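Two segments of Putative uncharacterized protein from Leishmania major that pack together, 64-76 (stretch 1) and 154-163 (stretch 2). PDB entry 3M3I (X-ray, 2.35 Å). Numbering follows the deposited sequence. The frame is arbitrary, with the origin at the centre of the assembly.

Stretch 1 64-76: YFLCTPESPSHLH
Stretch 2 (154-163) AIFGSSVAAD

Stretch 1 and stretch 2 belong to one chain and bury 647 Å² between them. Stretch 2 is a strand from I155 to S159, with loop at both ends. In stretch 1, residues 64-67 form a strand, a loop follows, and the chain becomes extended again at S73. The second segment pairs antiparallel with stretch 2. The 64-67 strand instead runs at 61° to strand 155-159, with axes 8.1 Å apart at closest approach.

A154 precedes the strand and barely touches stretch 1. I155 (phi/psi -87/117, chi1 m, chi2 t) sends CG2 to within 4.0 Å of L75 CB, an apolar contact. Its CA lies 3.5 Å from H76 O in a CA-H...O contact.

F156 (-148/161) pairs with H76 (-142/174), CA to CA 5.6 Å. F156 N donates to H76 O at 3.0 Å, and H76 N donates to F156 O at 3.0 Å. Both bonds are nearly straight. Both side chains adopt chi1 p and lie on the same face of the sheet. Their rings meet obliquely, centroids 4.2 Å apart and planes at 47°, with H76 NE2 3.2 Å from F156 CZ. H76 ND1 donates to H74 O at 2.9 Å, which ties the imidazole to the backbone two residues earlier, across the corner the chain turns at L75. F156 O also receives a CA-H...O contact from L75 CA at 3.5 Å.

G157 (-156/179) lies beside the bulge: the register shifts by one between S73 and H76. Its CA is 3.3 Å from S73 O. A CB here would point toward stretch 1 and come 2.6 Å from S73 O, a clash. L75 (chi1 m, chi2 t) places CD2 3.7 Å from G157 N.

S158 (-142/156, chi1 p) pairs with S73 (-88/122, chi1 t), CA to CA 4.8 Å. S73 N donates to S158 O at 2.9 Å, and S158 N donates to S73 O at 3.0 Å. The side chains share the face that carries H76 and F156. S158 OG also reaches the first strand, 3.3 Å from C67 SG and 3.6 Å from F65 CE2; C67 and F65 are both chi1 t.

S159 is extended (-154/164, chi1 p).

V160 (-130/139, chi1 t) points toward stretch 1. Its CG2 packs 3.8 Å from C67 CB. A water bridges the backbones, donating to T68 O at 2.4 Å and accepting from V160 N at 3.0 Å.

A161 and A162 border P69.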

# COMPACT_ATOMS: atom_id res chain seq x y z
N TYR A 64 6.01 -7.42 -0.50
CA TYR A 64 6.89 -6.70 -1.39
C TYR A 64 6.94 -7.49 -2.70
O TYR A 64 7.13 -8.68 -2.69
CB TYR A 64 8.27 -6.63 -0.80
CG TYR A 64 8.46 -5.69 0.38
CD1 TYR A 64 8.31 -4.32 0.23
CD2 TYR A 64 8.83 -6.18 1.61
CE1 TYR A 64 8.52 -3.46 1.29
CE2 TYR A 64 9.03 -5.33 2.68
CZ TYR A 64 8.88 -3.98 2.52
OH TYR A 64 9.10 -3.14 3.59
N PHE A 65 6.77 -6.82 -3.83
CA PHE A 65 6.86 -7.48 -5.12
C PHE A 65 7.84 -6.77 -6.03
O PHE A 65 7.71 -5.57 -6.25
CB PHE A 65 5.48 -7.56 -5.78
CG PHE A 65 5.49 -8.32 -7.06
CD1 PHE A 65 5.47 -9.71 -7.05
CD2 PHE A 65 5.56 -7.67 -8.27
CE1 PHE A 65 5.49 -10.43 -8.23
CE2 PHE A 65 5.58 -8.39 -9.46
CZ PHE A 65 5.55 -9.77 -9.43
N LEU A 66 8.81 -7.50 -6.57
CA LEU A 66 9.77 -6.95 -7.55
C LEU A 66 9.65 -7.71 -8.87
O LEU A 66 9.46 -8.92 -8.91
CB LEU A 66 11.19 -6.97 -6.99
CG LEU A 66 12.38 -6.48 -7.84
CD1 LEU A 66 13.56 -6.00 -6.97
CD2 LEU A 66 12.86 -7.58 -8.79
N CYS A 67 9.76 -6.96 -9.96
CA CYS A 67 9.56 -7.45 -11.33
C CYS A 67 10.79 -7.03 -12.15
O CYS A 67 11.33 -5.96 -11.93
CB CYS A 67 8.29 -6.82 -11.88
SG CYS A 67 7.51 -7.56 -13.33
N THR A 68 11.23 -7.88 -13.07
CA THR A 68 12.36 -7.59 -13.96
C THR A 68 11.94 -7.89 -15.40
O THR A 68 10.89 -8.49 -15.62
CB THR A 68 13.60 -8.44 -13.60
OG1 THR A 68 13.21 -9.81 -13.44
CG2 THR A 68 14.24 -7.96 -12.31
N PRO A 69 12.74 -7.46 -16.39
CA PRO A 69 12.41 -7.83 -17.78
C PRO A 69 12.51 -9.34 -18.06
O PRO A 69 11.77 -9.86 -18.88
CB PRO A 69 13.42 -7.04 -18.61
CG PRO A 69 13.89 -5.95 -17.72
CD PRO A 69 13.86 -6.50 -16.34
N GLU A 70 13.42 -10.02 -17.36
CA GLU A 70 13.58 -11.48 -17.48
C GLU A 70 12.59 -12.25 -16.60
O GLU A 70 12.44 -13.46 -16.78
CB GLU A 70 15.02 -11.89 -17.14
CG GLU A 70 16.09 -11.38 -18.14
CD GLU A 70 17.46 -12.07 -17.98
OE1 GLU A 70 17.61 -12.90 -17.05
OE2 GLU A 70 18.40 -11.78 -18.77
N SER A 71 11.92 -11.57 -15.67
CA SER A 71 10.95 -12.21 -14.76
C SER A 71 9.63 -11.42 -14.61
O SER A 71 9.34 -10.86 -13.56
CB SER A 71 11.58 -12.45 -13.39
OG SER A 71 10.91 -13.50 -12.71
N PRO A 72 8.81 -11.40 -15.66
CA PRO A 72 7.47 -10.81 -15.53
C PRO A 72 6.54 -11.64 -14.66
O PRO A 72 6.80 -12.80 -14.45
CB PRO A 72 6.97 -10.80 -16.97
CG PRO A 72 7.75 -11.86 -17.67
CD PRO A 72 9.08 -11.88 -17.02
N SER A 73 5.47 -11.04 -14.15
CA SER A 73 4.41 -11.78 -13.47
C SER A 73 3.42 -12.21 -14.55
O SER A 73 2.89 -11.37 -15.25
CB SER A 73 3.73 -10.91 -12.41
OG SER A 73 2.39 -11.29 -12.13
N HIS A 74 3.18 -13.50 -14.70
CA HIS A 74 2.35 -14.00 -15.80
C HIS A 74 0.89 -13.95 -15.44
O HIS A 74 0.55 -13.87 -14.27
CB HIS A 74 2.75 -15.43 -16.17
CG HIS A 74 4.13 -15.54 -16.72
ND1 HIS A 74 5.25 -15.62 -15.92
CD2 HIS A 74 4.58 -15.56 -18.00
CE1 HIS A 74 6.32 -15.70 -16.68
NE2 HIS A 74 5.94 -15.66 -17.95
N LEU A 75 0.04 -13.99 -16.45
CA LEU A 75 -1.40 -13.85 -16.26
C LEU A 75 -1.98 -14.79 -15.19
O LEU A 75 -1.88 -16.02 -15.29
CB LEU A 75 -2.14 -14.00 -17.59
CG LEU A 75 -1.82 -12.94 -18.67
CD1 LEU A 75 -2.74 -13.05 -19.87
CD2 LEU A 75 -1.91 -11.53 -18.10
N HIS A 76 -2.55 -14.20 -14.15
CA HIS A 76 -3.18 -14.94 -13.07
C HIS A 76 -4.46 -14.22 -12.61
O HIS A 76 -4.77 -13.11 -13.06
CB HIS A 76 -2.21 -15.09 -11.91
CG HIS A 76 -1.79 -13.79 -11.30
ND1 HIS A 76 -0.89 -12.94 -11.91
CD2 HIS A 76 -2.15 -13.19 -10.15
CE1 HIS A 76 -0.72 -11.87 -11.16
NE2 HIS A 76 -1.47 -12.00 -10.08
N ALA A 154 -10.19 -9.89 -12.10
CA ALA A 154 -9.41 -9.53 -13.27
C ALA A 154 -8.35 -10.59 -13.58
O ALA A 154 -7.74 -11.13 -12.67
CB ALA A 154 -8.75 -8.16 -13.09
N ILE A 155 -8.17 -10.89 -14.86
CA ILE A 155 -7.00 -11.63 -15.34
C ILE A 155 -5.91 -10.59 -15.60
O ILE A 155 -6.07 -9.72 -16.45
CB ILE A 155 -7.32 -12.41 -16.62
CG1 ILE A 155 -8.39 -13.48 -16.36
CG2 ILE A 155 -6.06 -13.06 -17.20
CD1 ILE A 155 -9.09 -13.95 -17.60
N PHE A 156 -4.80 -10.68 -14.86
CA PHE A 156 -3.76 -9.65 -14.91
C PHE A 156 -2.33 -10.14 -14.69
O PHE A 156 -2.09 -11.21 -14.13
CB PHE A 156 -4.08 -8.56 -13.89
CG PHE A 156 -3.92 -8.99 -12.46
CD1 PHE A 156 -4.77 -9.92 -11.90
CD2 PHE A 156 -2.95 -8.43 -11.66
CE1 PHE A 156 -4.63 -10.30 -10.59
CE2 PHE A 156 -2.82 -8.81 -10.35
CZ PHE A 156 -3.66 -9.73 -9.81
N GLY A 157 -1.36 -9.33 -15.12
CA GLY A 157 0.06 -9.67 -14.97
C GLY A 157 0.89 -8.41 -14.97
O GLY A 157 0.33 -7.34 -15.09
N SER A 158 2.21 -8.52 -14.83
CA SER A 158 3.06 -7.34 -14.84
C SER A 158 4.38 -7.54 -15.57
O SER A 158 4.84 -8.66 -15.73
CB SER A 158 3.28 -6.81 -13.42
OG SER A 158 4.24 -7.55 -12.71
N SER A 159 4.97 -6.43 -16.04
CA SER A 159 6.24 -6.46 -16.75
C SER A 159 6.98 -5.14 -16.62
O SER A 159 6.40 -4.12 -16.24
CB SER A 159 6.04 -6.79 -18.24
OG SER A 159 5.40 -5.74 -18.92
N VAL A 160 8.27 -5.17 -16.95
CA VAL A 160 9.11 -3.97 -16.97
C VAL A 160 9.85 -3.91 -18.29
O VAL A 160 10.35 -4.93 -18.77
CB VAL A 160 10.14 -3.97 -15.83
CG1 VAL A 160 10.83 -2.61 -15.74
CG2 VAL A 160 9.47 -4.35 -14.51
N ALA A 161 9.93 -2.71 -18.86
CA ALA A 161 10.57 -2.49 -20.16
C ALA A 161 12.08 -2.66 -20.06
O ALA A 161 12.70 -2.31 -19.05
CB ALA A 161 10.22 -1.08 -20.70
N ALA A 162 12.68 -3.19 -21.13
CA ALA A 162 14.12 -3.44 -21.18
C ALA A 162 14.88 -2.15 -21.40
O ALA A 162 15.84 -1.87 -20.68
CB ALA A 162 14.45 -4.43 -22.27
N ASP A 163 14.43 -1.36 -22.37
CA ASP A 163 15.11 -0.13 -22.76
C ASP A 163 14.16 1.07 -22.81
O ASP A 163 13.00 0.98 -22.40
CB ASP A 163 15.78 -0.32 -24.12
O HOH W 1 9.05 -8.06 -17.15